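Local structure of type IV pilus biogenesis protein PilB (Streptococcus sanguinis, 7B7P) at residues 18-23 and 107-112; 62-67 and 89-94; 174-179 and 189-194; 290-295 and 312-317; 319-324 and 348-353. The protein acts as a bimodular minor pilin of type IV pili with a direct role in adhesion, probably exerted through its metal-binding von Willebrand factor A-like module. All coordinates share one frame; numbering follows the deposited sequence.

Interaction 1 of 5, residues 18-23 and 107-112; sequences TSMQYV and ISYNLT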
# COMPACT_ATOMS: atom_id res chain seq x y z
N THR A 18 -24.07 5.27 31.88
CA THR A 18 -24.88 4.27 31.18
C THR A 18 -24.88 4.55 29.68
O THR A 18 -24.86 3.62 28.86
CB THR A 18 -26.32 4.25 31.72
OG1 THR A 18 -26.80 5.59 31.86
CG2 THR A 18 -26.39 3.56 33.07
N SER A 19 -24.91 5.82 29.30
CA SER A 19 -24.75 6.18 27.89
C SER A 19 -23.43 5.63 27.34
O SER A 19 -23.39 5.09 26.24
CB SER A 19 -24.81 7.69 27.74
OG SER A 19 -24.75 8.05 26.38
N MET A 20 -22.36 5.75 28.12
CA MET A 20 -21.06 5.28 27.65
C MET A 20 -21.03 3.76 27.60
O MET A 20 -20.42 3.17 26.70
CB MET A 20 -19.96 5.83 28.55
CG MET A 20 -18.57 5.51 28.03
SD MET A 20 -17.21 5.97 29.12
CE MET A 20 -17.02 7.73 28.73
N GLN A 21 -21.71 3.11 28.54
CA GLN A 21 -21.87 1.66 28.46
C GLN A 21 -22.67 1.27 27.22
O GLN A 21 -22.36 0.27 26.56
CB GLN A 21 -22.51 1.12 29.74
CG GLN A 21 -21.62 1.32 30.97
CD GLN A 21 -22.02 0.50 32.18
OE1 GLN A 21 -23.20 0.26 32.44
NE2 GLN A 21 -21.02 0.07 32.95
N TYR A 22 -23.69 2.07 26.87
CA TYR A 22 -24.39 1.84 25.61
C TYR A 22 -23.43 1.87 24.43
O TYR A 22 -23.39 0.93 23.63
CB TYR A 22 -25.49 2.88 25.41
CG TYR A 22 -26.77 2.60 26.17
CD1 TYR A 22 -27.24 1.30 26.33
CD2 TYR A 22 -27.49 3.63 26.73
CE1 TYR A 22 -28.40 1.05 27.03
CE2 TYR A 22 -28.65 3.39 27.43
CZ TYR A 22 -29.11 2.11 27.58
OH TYR A 22 -30.27 1.90 28.28
N VAL A 23 -22.65 2.95 24.33
CA VAL A 23 -21.64 3.06 23.27
C VAL A 23 -20.70 1.86 23.29
O VAL A 23 -20.54 1.17 22.28
CB VAL A 23 -20.87 4.38 23.40
CG1 VAL A 23 -19.69 4.39 22.46
CG2 VAL A 23 -21.80 5.55 23.12
N ILE A 107 -9.48 1.04 23.34
CA ILE A 107 -10.11 2.30 22.97
C ILE A 107 -10.40 3.08 24.24
O ILE A 107 -10.68 2.51 25.30
CB ILE A 107 -11.39 2.07 22.15
CG1 ILE A 107 -11.92 3.38 21.59
CG2 ILE A 107 -12.47 1.41 22.99
CD1 ILE A 107 -13.15 3.19 20.74
N SER A 108 -10.30 4.40 24.15
CA SER A 108 -10.65 5.26 25.27
C SER A 108 -11.84 6.13 24.88
O SER A 108 -11.93 6.63 23.75
CB SER A 108 -9.46 6.10 25.73
OG SER A 108 -9.51 7.41 25.21
N TYR A 109 -12.77 6.26 25.81
CA TYR A 109 -13.94 7.10 25.66
C TYR A 109 -13.82 8.30 26.58
O TYR A 109 -13.31 8.19 27.70
CB TYR A 109 -15.22 6.35 26.00
CG TYR A 109 -15.44 5.07 25.26
CD1 TYR A 109 -15.56 5.04 23.88
CD2 TYR A 109 -15.60 3.88 25.96
CE1 TYR A 109 -15.81 3.85 23.21
CE2 TYR A 109 -15.84 2.69 25.31
CZ TYR A 109 -15.95 2.68 23.93
OH TYR A 109 -16.18 1.48 23.29
N ASN A 110 -14.29 9.44 26.10
CA ASN A 110 -14.43 10.65 26.89
C ASN A 110 -15.86 11.14 26.71
O ASN A 110 -16.36 11.18 25.58
CB ASN A 110 -13.42 11.72 26.46
CG ASN A 110 -13.45 12.94 27.35
OD1 ASN A 110 -14.48 13.60 27.48
ND2 ASN A 110 -12.31 13.24 27.98
N LEU A 111 -16.54 11.48 27.81
CA LEU A 111 -17.92 11.94 27.72
C LEU A 111 -18.16 12.89 28.89
O LEU A 111 -18.53 12.47 29.98
CB LEU A 111 -18.91 10.78 27.72
CG LEU A 111 -20.38 11.20 27.60
CD1 LEU A 111 -20.56 12.22 26.47
CD2 LEU A 111 -21.27 10.00 27.39
N THR A 112 -17.94 14.18 28.64
CA THR A 112 -18.08 15.17 29.70
C THR A 112 -19.07 16.28 29.32
O THR A 112 -19.92 16.10 28.45
CB THR A 112 -16.72 15.78 30.08
OG1 THR A 112 -16.02 16.24 28.92
CG2 THR A 112 -15.87 14.75 30.82
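Ser19 OG rests against Leu111 CD2 at 4.1 Å but makes its hydrogen bond to Leu81 O, outside both segments, so the one hydroxyl that helix 18-23 presents to this strand is already paired. No hydrogen bond crosses from 18-23 to 107-112, and the contact itself is apolar. Met20 carries most of it. Its CG lies anti to the backbone N (chi1 -173°), and the chain runs on extended to SD before the bend at chi3 turns CE toward the strand. That methyl settles between two side chains of the same strand face, 3.5 Å from Tyr109 CB and 3.7 Å from Leu111 CB. Behind it, SD sits 5.2 Å from the centroid of the Tyr109 ring, 65° off the ring normal, an oblique Met-aromatic contact. One turn further along the helix, Val23 CG1 meets Tyr109 CE1 at 4.0 Å, the two side chains sliding past each other in opposite directions. The Tyr109 hydroxyl is hydrogen-bonded to Asp24 OD1, so the ring is held to the helix at its polar end as well. Ile124 and Ala127 of the next strand also touch Met20. The helix and strand segments run at 146°, their axes 9.8 Å apart at closest approach: an N-terminal helix packed on an antiparallel sheet, the hallmark of the type IV pilin fold.

Interaction 2 of 5, residues 62-67 and 89-94; sequences KKVMNY and MKLDLE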
# COMPACT_ATOMS: atom_id res chain seq x y z
N LYS A 62 -26.27 17.87 22.49
CA LYS A 62 -26.89 17.56 23.77
C LYS A 62 -27.34 16.12 23.88
O LYS A 62 -27.88 15.73 24.91
CB LYS A 62 -28.09 18.50 24.01
CG LYS A 62 -27.76 19.95 23.69
CD LYS A 62 -28.53 20.95 24.55
CE LYS A 62 -29.92 21.19 23.99
NZ LYS A 62 -30.67 22.14 24.84
N LYS A 63 -27.11 15.32 22.84
CA LYS A 63 -27.54 13.93 22.86
C LYS A 63 -26.49 13.06 22.17
O LYS A 63 -25.90 13.46 21.16
CB LYS A 63 -28.92 13.79 22.20
CG LYS A 63 -30.10 13.89 23.17
CD LYS A 63 -29.90 12.99 24.39
CE LYS A 63 -30.52 13.59 25.64
NZ LYS A 63 -30.08 12.80 26.84
N VAL A 64 -26.23 11.89 22.73
CA VAL A 64 -25.39 10.88 22.09
C VAL A 64 -26.31 10.00 21.25
O VAL A 64 -27.21 9.36 21.80
CB VAL A 64 -24.62 10.02 23.11
CG1 VAL A 64 -23.89 8.88 22.39
CG2 VAL A 64 -23.67 10.86 23.94
N MET A 65 -26.08 9.96 19.94
CA MET A 65 -26.98 9.22 19.08
C MET A 65 -26.26 8.19 18.22
O MET A 65 -25.04 8.18 18.08
CB MET A 65 -27.82 10.14 18.20
CG MET A 65 -29.07 10.54 18.96
SD MET A 65 -29.61 12.21 18.69
CE MET A 65 -28.02 12.98 18.88
N ASN A 66 -27.08 7.32 17.65
CA ASN A 66 -26.65 6.08 17.03
C ASN A 66 -27.45 5.93 15.73
O ASN A 66 -28.62 5.56 15.77
CB ASN A 66 -26.89 4.92 17.98
CG ASN A 66 -26.49 3.60 17.40
OD1 ASN A 66 -25.59 3.51 16.56
ND2 ASN A 66 -27.14 2.53 17.87
N TYR A 67 -26.81 6.23 14.60
CA TYR A 67 -27.43 6.09 13.28
C TYR A 67 -27.07 4.71 12.74
O TYR A 67 -25.94 4.49 12.30
CB TYR A 67 -26.96 7.18 12.33
CG TYR A 67 -27.00 8.57 12.90
CD1 TYR A 67 -26.00 9.03 13.73
CD2 TYR A 67 -28.05 9.43 12.60
CE1 TYR A 67 -26.03 10.31 14.26
CE2 TYR A 67 -28.10 10.71 13.11
CZ TYR A 67 -27.08 11.15 13.94
OH TYR A 67 -27.10 12.42 14.47
N MET A 89 -27.98 20.22 28.73
CA MET A 89 -26.54 20.33 28.91
C MET A 89 -25.82 19.98 27.61
O MET A 89 -26.25 19.09 26.86
CB MET A 89 -26.08 19.40 30.03
CG MET A 89 -24.74 19.74 30.64
SD MET A 89 -24.21 18.45 31.80
CE MET A 89 -25.62 18.44 32.90
N LYS A 90 -24.72 20.67 27.34
CA LYS A 90 -23.95 20.44 26.13
C LYS A 90 -22.77 19.51 26.43
O LYS A 90 -22.10 19.65 27.45
CB LYS A 90 -23.47 21.76 25.53
CG LYS A 90 -24.41 22.31 24.45
CD LYS A 90 -25.30 23.43 24.99
CE LYS A 90 -25.72 24.41 23.89
NZ LYS A 90 -26.34 25.67 24.43
N LEU A 91 -22.54 18.55 25.53
CA LEU A 91 -21.69 17.40 25.78
C LEU A 91 -20.41 17.46 24.95
O LEU A 91 -20.37 18.05 23.87
CB LEU A 91 -22.45 16.11 25.48
CG LEU A 91 -23.64 15.81 26.39
CD1 LEU A 91 -24.33 14.53 25.97
CD2 LEU A 91 -23.16 15.72 27.82
N ASP A 92 -19.35 16.83 25.48
CA ASP A 92 -18.05 16.70 24.81
C ASP A 92 -17.73 15.22 24.69
O ASP A 92 -17.44 14.56 25.70
CB ASP A 92 -16.97 17.46 25.59
CG ASP A 92 -15.63 17.53 24.86
OD1 ASP A 92 -15.61 17.42 23.61
OD2 ASP A 92 -14.59 17.72 25.53
N LEU A 93 -17.78 14.69 23.47
CA LEU A 93 -17.60 13.26 23.20
C LEU A 93 -16.36 13.05 22.35
O LEU A 93 -16.25 13.61 21.26
CB LEU A 93 -18.83 12.69 22.50
CG LEU A 93 -18.63 11.33 21.85
CD1 LEU A 93 -18.37 10.26 22.91
CD2 LEU A 93 -19.84 10.99 20.99
N GLU A 94 -15.44 12.21 22.83
CA GLU A 94 -14.19 11.99 22.12
C GLU A 94 -13.78 10.53 22.20
O GLU A 94 -13.88 9.91 23.27
CB GLU A 94 -13.08 12.89 22.67
CG GLU A 94 -11.69 12.53 22.15
CD GLU A 94 -10.61 13.53 22.53
OE1 GLU A 94 -10.85 14.37 23.43
OE2 GLU A 94 -9.52 13.47 21.92
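Lys62 presses against the backbone of Met89, and the first kind of contact is carbon to carbonyl. Met89 O receives a CA-H...O contact from Lys62 CA at 3.5 Å, with an angle of 131° at the hydrogen, while Lys62 CB lies 3.4 Å from the same oxygen. The second kind is aliphatic contact between lysines. The Lys62 chain, bent at chi2 and chi3, crosses that of Lys90, CD to CD at 4.1 Å. Their ammonium groups end 5.6 Å apart at the NZ atoms, and Lys62 NZ is hydrogen-bonded to Asn88 OD1. The third kind is apolar packing on the inner side: Leu91 CD1 comes within 4.2 Å of Val64 CG2 and 3.9 Å of Lys62 O. Helix 9-27 closes over this patch, with Met16 on Leu91 and Val23 on Val64, so the contact joins the start of strand 64-67 to the segment 89-94 in the pilin module. No hydrogen bond links the two segments; they are held by dispersion and a weak CH...O contact. The two like charges probably repel each other mildly, at most lowering the lysine pKa slightly, while solvent and the bond to the side-chain oxygen Asn88 OD1 should ease this.

Interaction 3 of 5, residues 174-179 and 189-194; sequences MDWDLQ and ESRMDI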
# COMPACT_ATOMS: atom_id res chain seq x y z
N MET A 174 21.50 -12.42 -10.56
CA MET A 174 20.51 -13.16 -9.79
C MET A 174 20.78 -14.67 -9.75
O MET A 174 20.03 -15.40 -9.09
CB MET A 174 19.11 -12.89 -10.34
CG MET A 174 18.62 -11.47 -10.12
SD MET A 174 18.10 -11.16 -8.45
CE MET A 174 16.47 -11.89 -8.44
N ASP A 175 21.84 -15.14 -10.42
CA ASP A 175 22.30 -16.51 -10.25
C ASP A 175 23.26 -16.69 -9.09
O ASP A 175 23.52 -17.83 -8.71
CB ASP A 175 23.01 -17.01 -11.51
CG ASP A 175 22.12 -17.83 -12.39
OD1 ASP A 175 21.11 -18.39 -11.87
OD2 ASP A 175 22.43 -17.89 -13.60
N TRP A 176 23.82 -15.61 -8.56
CA TRP A 176 24.71 -15.73 -7.41
C TRP A 176 23.89 -15.82 -6.13
O TRP A 176 22.67 -15.65 -6.13
CB TRP A 176 25.68 -14.56 -7.33
CG TRP A 176 26.26 -14.15 -8.62
CD1 TRP A 176 26.60 -14.95 -9.68
CD2 TRP A 176 26.62 -12.81 -9.00
NE1 TRP A 176 27.14 -14.19 -10.70
CE2 TRP A 176 27.16 -12.88 -10.30
CE3 TRP A 176 26.52 -11.57 -8.36
CZ2 TRP A 176 27.59 -11.73 -10.98
CZ3 TRP A 176 26.97 -10.44 -9.03
CH2 TRP A 176 27.50 -10.53 -10.33
N ASP A 177 24.58 -16.10 -5.02
CA ASP A 177 23.88 -16.09 -3.74
C ASP A 177 23.78 -14.65 -3.23
O ASP A 177 24.32 -13.71 -3.83
CB ASP A 177 24.54 -17.05 -2.75
CG ASP A 177 25.88 -16.54 -2.14
OD1 ASP A 177 26.29 -15.35 -2.31
OD2 ASP A 177 26.55 -17.37 -1.49
N LEU A 178 23.07 -14.49 -2.11
CA LEU A 178 22.80 -13.16 -1.58
C LEU A 178 24.07 -12.36 -1.33
O LEU A 178 24.04 -11.13 -1.40
CB LEU A 178 21.97 -13.27 -0.31
CG LEU A 178 20.49 -13.24 -0.68
CD1 LEU A 178 19.61 -13.66 0.48
CD2 LEU A 178 20.09 -11.86 -1.22
N GLN A 179 25.20 -13.04 -1.07
CA GLN A 179 26.48 -12.38 -0.86
C GLN A 179 27.28 -12.21 -2.15
O GLN A 179 28.44 -11.78 -2.09
CB GLN A 179 27.30 -13.15 0.17
CG GLN A 179 26.75 -13.05 1.56
CD GLN A 179 25.56 -13.99 1.78
OE1 GLN A 179 24.57 -13.61 2.40
NE2 GLN A 179 25.66 -15.23 1.26
N GLU A 189 21.35 -21.24 -1.94
CA GLU A 189 20.47 -20.98 -3.07
C GLU A 189 20.85 -19.67 -3.76
O GLU A 189 21.45 -18.78 -3.15
CB GLU A 189 19.02 -20.91 -2.59
CG GLU A 189 18.58 -22.08 -1.73
CD GLU A 189 17.27 -21.80 -0.99
OE1 GLU A 189 17.31 -21.17 0.10
OE2 GLU A 189 16.19 -22.22 -1.49
N SER A 190 20.52 -19.57 -5.04
CA SER A 190 20.67 -18.31 -5.76
C SER A 190 19.60 -17.31 -5.32
O SER A 190 18.56 -17.67 -4.77
CB SER A 190 20.55 -18.53 -7.27
OG SER A 190 19.18 -18.64 -7.62
N ARG A 191 19.88 -16.03 -5.59
CA ARG A 191 18.88 -15.00 -5.36
C ARG A 191 17.58 -15.33 -6.07
O ARG A 191 16.50 -15.21 -5.49
CB ARG A 191 19.41 -13.64 -5.81
CG ARG A 191 20.65 -13.20 -5.06
CD ARG A 191 21.32 -11.99 -5.72
NE ARG A 191 22.62 -11.73 -5.13
CZ ARG A 191 23.36 -10.65 -5.39
NH1 ARG A 191 22.92 -9.72 -6.23
NH2 ARG A 191 24.54 -10.52 -4.81
N MET A 192 17.68 -15.79 -7.32
CA MET A 192 16.47 -16.18 -8.03
C MET A 192 15.76 -17.35 -7.35
O MET A 192 14.53 -17.35 -7.24
CB MET A 192 16.78 -16.53 -9.49
CG MET A 192 15.51 -16.56 -10.32
SD MET A 192 14.62 -14.96 -10.23
CE MET A 192 15.67 -14.05 -11.38
N ASP A 193 16.52 -18.36 -6.88
CA ASP A 193 15.89 -19.46 -6.14
C ASP A 193 15.08 -18.92 -4.98
O ASP A 193 13.91 -19.26 -4.80
CB ASP A 193 16.94 -20.46 -5.64
CG ASP A 193 17.62 -21.22 -6.76
OD1 ASP A 193 16.95 -21.47 -7.79
OD2 ASP A 193 18.81 -21.58 -6.62
N ILE A 194 15.68 -18.02 -4.19
CA ILE A 194 14.97 -17.50 -3.03
C ILE A 194 13.78 -16.66 -3.46
O ILE A 194 12.70 -16.72 -2.85
CB ILE A 194 15.95 -16.73 -2.12
CG1 ILE A 194 17.10 -17.64 -1.69
CG2 ILE A 194 15.23 -16.16 -0.90
CD1 ILE A 194 18.13 -16.96 -0.87
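Arg191 enters the loop 174-179 with its chain extended from CG to NE, and the tight part of the contact is built around it. Its NE donates to Asp177 O at 2.9 Å (155°), in the guanidinium plane but from above the carbonyl plane, with a weaker bond from NH2 to the same oxygen. Its backbone N bonds to Trp176 O at 2.9 Å, and Met192 N to Met174 O at 3.0 Å, so loop carbonyls take up N-H groups from the first turn of the helix. Ser190 and Asp193 form a capping box there, Asp193 N donating to Ser190 OG at 2.8 Å. Beside these bonds, the methyls of Met174 and Met192 meet CE to CE at 3.7 Å, and Leu178 CD1 touches Ile194 CD1. Arg191 NH1 makes salt bridges to Asp284 and Glu376.

The outer side is looser. Exposed Trp176 brings only CE3 over one guanidinium face, 4.2 Å from Arg191 NH2 with the planes 81° apart, while Asp175 and Gln179 lie at the margin. The nearest atom of the Arg191 side chain is about 6 Å from a magnesium ion. With Ser173 and Asp284 known magnesium ligands, Arg191 is probably a second-shell residue of the MIDAS, the metal-dependent adhesion site of von Willebrand factor A domains.

Interaction 4 of 5, residues 290-295 and 312-317; sequences YLVDSR and VTFNNP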
# COMPACT_ATOMS: atom_id res chain seq x y z
N TYR A 290 19.35 1.57 -20.05
CA TYR A 290 18.15 2.34 -20.40
C TYR A 290 17.94 2.18 -21.90
O TYR A 290 18.85 1.77 -22.63
CB TYR A 290 18.28 3.83 -19.99
CG TYR A 290 19.54 4.51 -20.56
CD1 TYR A 290 20.76 4.45 -19.89
CD2 TYR A 290 19.50 5.19 -21.78
CE1 TYR A 290 21.90 5.05 -20.41
CE2 TYR A 290 20.62 5.78 -22.30
CZ TYR A 290 21.82 5.71 -21.63
OH TYR A 290 22.94 6.31 -22.18
N LEU A 291 16.72 2.46 -22.35
CA LEU A 291 16.40 2.45 -23.78
C LEU A 291 16.19 3.87 -24.28
O LEU A 291 15.62 4.70 -23.57
CB LEU A 291 15.15 1.61 -24.06
CG LEU A 291 15.40 0.13 -23.80
CD1 LEU A 291 14.16 -0.70 -24.03
CD2 LEU A 291 16.53 -0.33 -24.67
N VAL A 292 16.65 4.16 -25.50
CA VAL A 292 16.38 5.45 -26.10
C VAL A 292 15.33 5.30 -27.19
O VAL A 292 15.12 4.23 -27.76
CB VAL A 292 17.65 6.16 -26.64
CG1 VAL A 292 18.60 6.45 -25.49
CG2 VAL A 292 18.32 5.36 -27.77
N ASP A 293 14.61 6.39 -27.42
CA ASP A 293 13.74 6.53 -28.57
C ASP A 293 14.59 6.54 -29.85
O ASP A 293 15.74 6.99 -29.85
CB ASP A 293 12.97 7.83 -28.37
CG ASP A 293 11.95 8.12 -29.46
OD1 ASP A 293 12.20 7.90 -30.66
OD2 ASP A 293 10.90 8.65 -29.07
N SER A 294 14.01 6.06 -30.95
CA SER A 294 14.75 6.07 -32.22
C SER A 294 15.22 7.49 -32.60
O SER A 294 16.26 7.65 -33.25
CB SER A 294 13.91 5.49 -33.36
OG SER A 294 12.62 6.10 -33.43
N ARG A 295 14.48 8.52 -32.17
CA ARG A 295 14.89 9.90 -32.40
C ARG A 295 16.32 10.18 -31.95
O ARG A 295 16.93 11.16 -32.42
CB ARG A 295 13.97 10.88 -31.65
CG ARG A 295 12.61 11.22 -32.28
CD ARG A 295 11.72 11.85 -31.20
NE ARG A 295 10.29 11.78 -31.48
CZ ARG A 295 9.64 12.61 -32.30
NH1 ARG A 295 10.28 13.59 -32.94
NH2 ARG A 295 8.33 12.46 -32.48
N VAL A 312 28.00 1.44 -23.77
CA VAL A 312 27.50 2.27 -24.85
C VAL A 312 26.63 3.36 -24.24
O VAL A 312 25.70 3.07 -23.48
CB VAL A 312 26.70 1.45 -25.87
CG1 VAL A 312 26.09 2.36 -26.92
CG2 VAL A 312 27.58 0.38 -26.51
N THR A 313 26.91 4.61 -24.59
CA THR A 313 26.18 5.69 -23.97
C THR A 313 25.68 6.67 -25.03
O THR A 313 26.17 6.71 -26.17
CB THR A 313 27.06 6.36 -22.90
OG1 THR A 313 26.45 7.58 -22.46
CG2 THR A 313 28.49 6.59 -23.43
N PHE A 314 24.65 7.42 -24.66
CA PHE A 314 24.10 8.46 -25.52
C PHE A 314 24.37 9.81 -24.87
O PHE A 314 24.00 10.03 -23.71
CB PHE A 314 22.62 8.24 -25.77
CG PHE A 314 22.33 7.02 -26.61
CD1 PHE A 314 22.24 5.75 -26.02
CD2 PHE A 314 22.13 7.13 -27.98
CE1 PHE A 314 21.97 4.61 -26.81
CE2 PHE A 314 21.86 6.00 -28.76
CZ PHE A 314 21.78 4.75 -28.18
N ASN A 315 25.05 10.70 -25.63
CA ASN A 315 25.34 12.05 -25.15
C ASN A 315 24.06 12.79 -24.78
O ASN A 315 23.98 13.44 -23.73
CB ASN A 315 26.11 12.83 -26.21
CG ASN A 315 27.52 12.29 -26.44
OD1 ASN A 315 28.20 11.88 -25.49
ND2 ASN A 315 27.96 12.30 -27.70
N ASN A 316 23.04 12.69 -25.63
CA ASN A 316 21.72 13.26 -25.36
C ASN A 316 20.69 12.13 -25.42
O ASN A 316 20.19 11.78 -26.50
CB ASN A 316 21.36 14.37 -26.36
CG ASN A 316 19.86 14.77 -26.29
OD1 ASN A 316 19.15 14.79 -27.31
ND2 ASN A 316 19.38 15.08 -25.07
N PRO A 317 20.35 11.52 -24.29
CA PRO A 317 19.34 10.47 -24.33
C PRO A 317 17.95 11.05 -24.56
O PRO A 317 17.58 12.06 -23.97
CB PRO A 317 19.44 9.81 -22.95
CG PRO A 317 20.70 10.36 -22.34
CD PRO A 317 20.91 11.71 -22.95
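Tyr290 has its CG between the backbone N and the carbonyl carbon (chi1 55°), and Phe314, which it meets across the contact, has CG anti to its carbonyl carbon (chi1 -68°). At the end of the tyrosine, OH reaches the strand 312-314 and accepts a hydrogen bond from Phe314 N at 3.2 Å, fairly straight at 158°. The same oxygen lies near the plane of the Phe314 ring, at its edge. The ring's face belongs to Val292: Val292 CG2 stands 3.8 Å from the Phe314 centroid, a CH-pi contact displaced toward the CZ rim, while Val292 CG1 touches Phe314 CD1 at 3.7 Å. Valine and phenylalanine thus reach toward each other tip to tip. Pro317 adds its CB, 4.2 Å from Tyr290 CE2 and 4.3 Å from Val292 CG1. Strands 289-291 and 311-314 are not neighbours in their four-stranded antiparallel sheet; both pair with strand 332-335, so these side chains link them across its width. Helix 341-358 backs the tyrosine through Thr343, Asn346 and Tyr350. Chemically, a buried apolar cluster is combined with one polar tie, in which a tyrosine oxygen satisfies a backbone N-H at the end of a strand.

Interaction 5 of 5, residues 319-324 and 348-353; sequences YDLSPT and IAYAGE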
# COMPACT_ATOMS: atom_id res chain seq x y z
N TYR A 319 14.58 9.21 -23.92
CA TYR A 319 14.15 7.92 -23.42
C TYR A 319 13.04 7.35 -24.28
O TYR A 319 12.21 8.06 -24.83
CB TYR A 319 13.72 8.06 -21.96
CG TYR A 319 14.93 8.43 -21.14
CD1 TYR A 319 16.06 7.62 -21.13
CD2 TYR A 319 14.97 9.61 -20.42
CE1 TYR A 319 17.19 7.98 -20.41
CE2 TYR A 319 16.09 9.98 -19.69
CZ TYR A 319 17.19 9.17 -19.69
OH TYR A 319 18.29 9.55 -18.98
N ASP A 320 13.06 6.02 -24.42
CA ASP A 320 11.98 5.28 -25.03
C ASP A 320 10.78 5.23 -24.10
O ASP A 320 10.64 4.32 -23.26
CB ASP A 320 12.44 3.86 -25.36
CG ASP A 320 11.41 3.07 -26.16
OD1 ASP A 320 10.35 3.62 -26.52
OD2 ASP A 320 11.66 1.88 -26.40
N LEU A 321 9.90 6.21 -24.24
CA LEU A 321 8.65 6.31 -23.52
C LEU A 321 7.45 5.85 -24.35
O LEU A 321 6.32 6.26 -24.06
CB LEU A 321 8.44 7.74 -23.07
CG LEU A 321 9.63 8.27 -22.29
CD1 LEU A 321 9.34 9.72 -21.89
CD2 LEU A 321 9.85 7.36 -21.06
N SER A 322 7.66 5.05 -25.38
CA SER A 322 6.53 4.71 -26.23
C SER A 322 5.61 3.69 -25.53
O SER A 322 6.08 2.82 -24.80
CB SER A 322 7.00 4.12 -27.56
OG SER A 322 5.91 3.45 -28.20
N PRO A 323 4.30 3.77 -25.77
CA PRO A 323 3.42 2.68 -25.36
C PRO A 323 3.60 1.44 -26.19
O PRO A 323 3.06 0.39 -25.83
CB PRO A 323 2.01 3.27 -25.53
CG PRO A 323 2.21 4.72 -25.75
CD PRO A 323 3.54 4.88 -26.37
N THR A 324 4.36 1.53 -27.29
CA THR A 324 4.70 0.38 -28.10
C THR A 324 5.96 -0.25 -27.52
O THR A 324 7.01 0.40 -27.44
CB THR A 324 4.93 0.78 -29.57
OG1 THR A 324 3.68 1.22 -30.14
CG2 THR A 324 5.46 -0.40 -30.38
N ILE A 348 18.59 5.74 -13.93
CA ILE A 348 17.65 6.11 -12.89
C ILE A 348 16.64 7.11 -13.44
O ILE A 348 15.45 7.05 -13.11
CB ILE A 348 18.42 6.65 -11.67
CG1 ILE A 348 19.14 5.50 -10.96
CG2 ILE A 348 17.49 7.37 -10.70
CD1 ILE A 348 20.08 5.94 -9.85
N ALA A 349 17.10 8.05 -14.27
CA ALA A 349 16.20 9.06 -14.83
C ALA A 349 15.18 8.44 -15.77
O ALA A 349 14.04 8.91 -15.85
CB ALA A 349 16.99 10.15 -15.56
N TYR A 350 15.58 7.40 -16.50
CA TYR A 350 14.64 6.68 -17.36
C TYR A 350 13.43 6.21 -16.57
O TYR A 350 12.29 6.37 -16.99
CB TYR A 350 15.35 5.50 -18.03
CG TYR A 350 14.50 4.69 -19.00
CD1 TYR A 350 13.51 5.30 -19.73
CD2 TYR A 350 14.74 3.33 -19.21
CE1 TYR A 350 12.74 4.60 -20.62
CE2 TYR A 350 13.99 2.61 -20.12
CZ TYR A 350 12.99 3.27 -20.83
OH TYR A 350 12.21 2.60 -21.74
N ALA A 351 13.69 5.62 -15.40
CA ALA A 351 12.61 5.13 -14.56
C ALA A 351 11.72 6.27 -14.08
O ALA A 351 10.50 6.12 -13.95
CB ALA A 351 13.20 4.34 -13.39
N GLY A 352 12.31 7.43 -13.81
CA GLY A 352 11.49 8.57 -13.45
C GLY A 352 10.65 9.08 -14.61
O GLY A 352 9.48 9.43 -14.43
N GLU A 353 11.23 9.12 -15.81
CA GLU A 353 10.42 9.54 -16.96
C GLU A 353 9.29 8.56 -17.21
O GLU A 353 8.16 8.98 -17.48
CB GLU A 353 11.28 9.68 -18.23
CG GLU A 353 12.24 10.82 -18.19
CD GLU A 353 11.57 12.14 -17.76
OE1 GLU A 353 10.65 12.59 -18.46
OE2 GLU A 353 11.97 12.70 -16.72
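Tyr319 and Tyr350 lie with their planes near parallel, 23° apart, but slid so far that the rings barely overlap, centroid to centroid 5.4 Å. What covers the Tyr319 face is instead the helix backbone: Tyr350 CA stands 4.0 Å from the ring centroid, almost on the normal, a CH-pi contact. The two side chains run past each other in opposite directions, which brings Tyr319 CB to 3.6 Å from Tyr350 CD1 and sends the Tyr319 hydroxyl out to Ala349 CB. The Tyr350 ring reaches the other way. Its CG is anti to the backbone N (chi1 -178°), and at the far end of the ring OH donates to Asp320 O at 2.8 Å, tilted 18° from the carbonyl plane. Leu321 CD2 fits at the Tyr350 ring edge, 4.0 Å from CE1, and also packs on Glu353 CB, while Glu353 CG touches Tyr319 CD2 at 3.7 Å. The loop keeps its shape through an Asx turn, Ser322 N to Asp320 OD1, and Asp320 OD2 forms a salt bridge with Arg331. So the loop between strands 311-314 and 332-335 lies against helix 341-358, while Tyr350 also touches Asp260 and Arg263 of helix 258-270 and Leu291 of strand 289-291.

In the fold
The five contacts fall into two modules. Interactions 1 and 2 share the pilin part, their centres about 10 Å apart, and are joined directly by strand pairing: Asn110 N lies 2.9 Å from Glu94 O. The other three belong to the von Willebrand factor A-like module, with interaction 3 centred about 56 Å from the centre of interaction 1. Interactions 4 and 5 adjoin one another, Leu291 O being 3.0 Å from Asp320 N. Of the five, only interaction 3 borders the magnesium site; interactions 4 and 5 each come no nearer than about 16 Å, nearest atoms, to interaction 3, and both lie away from the known metal ligands.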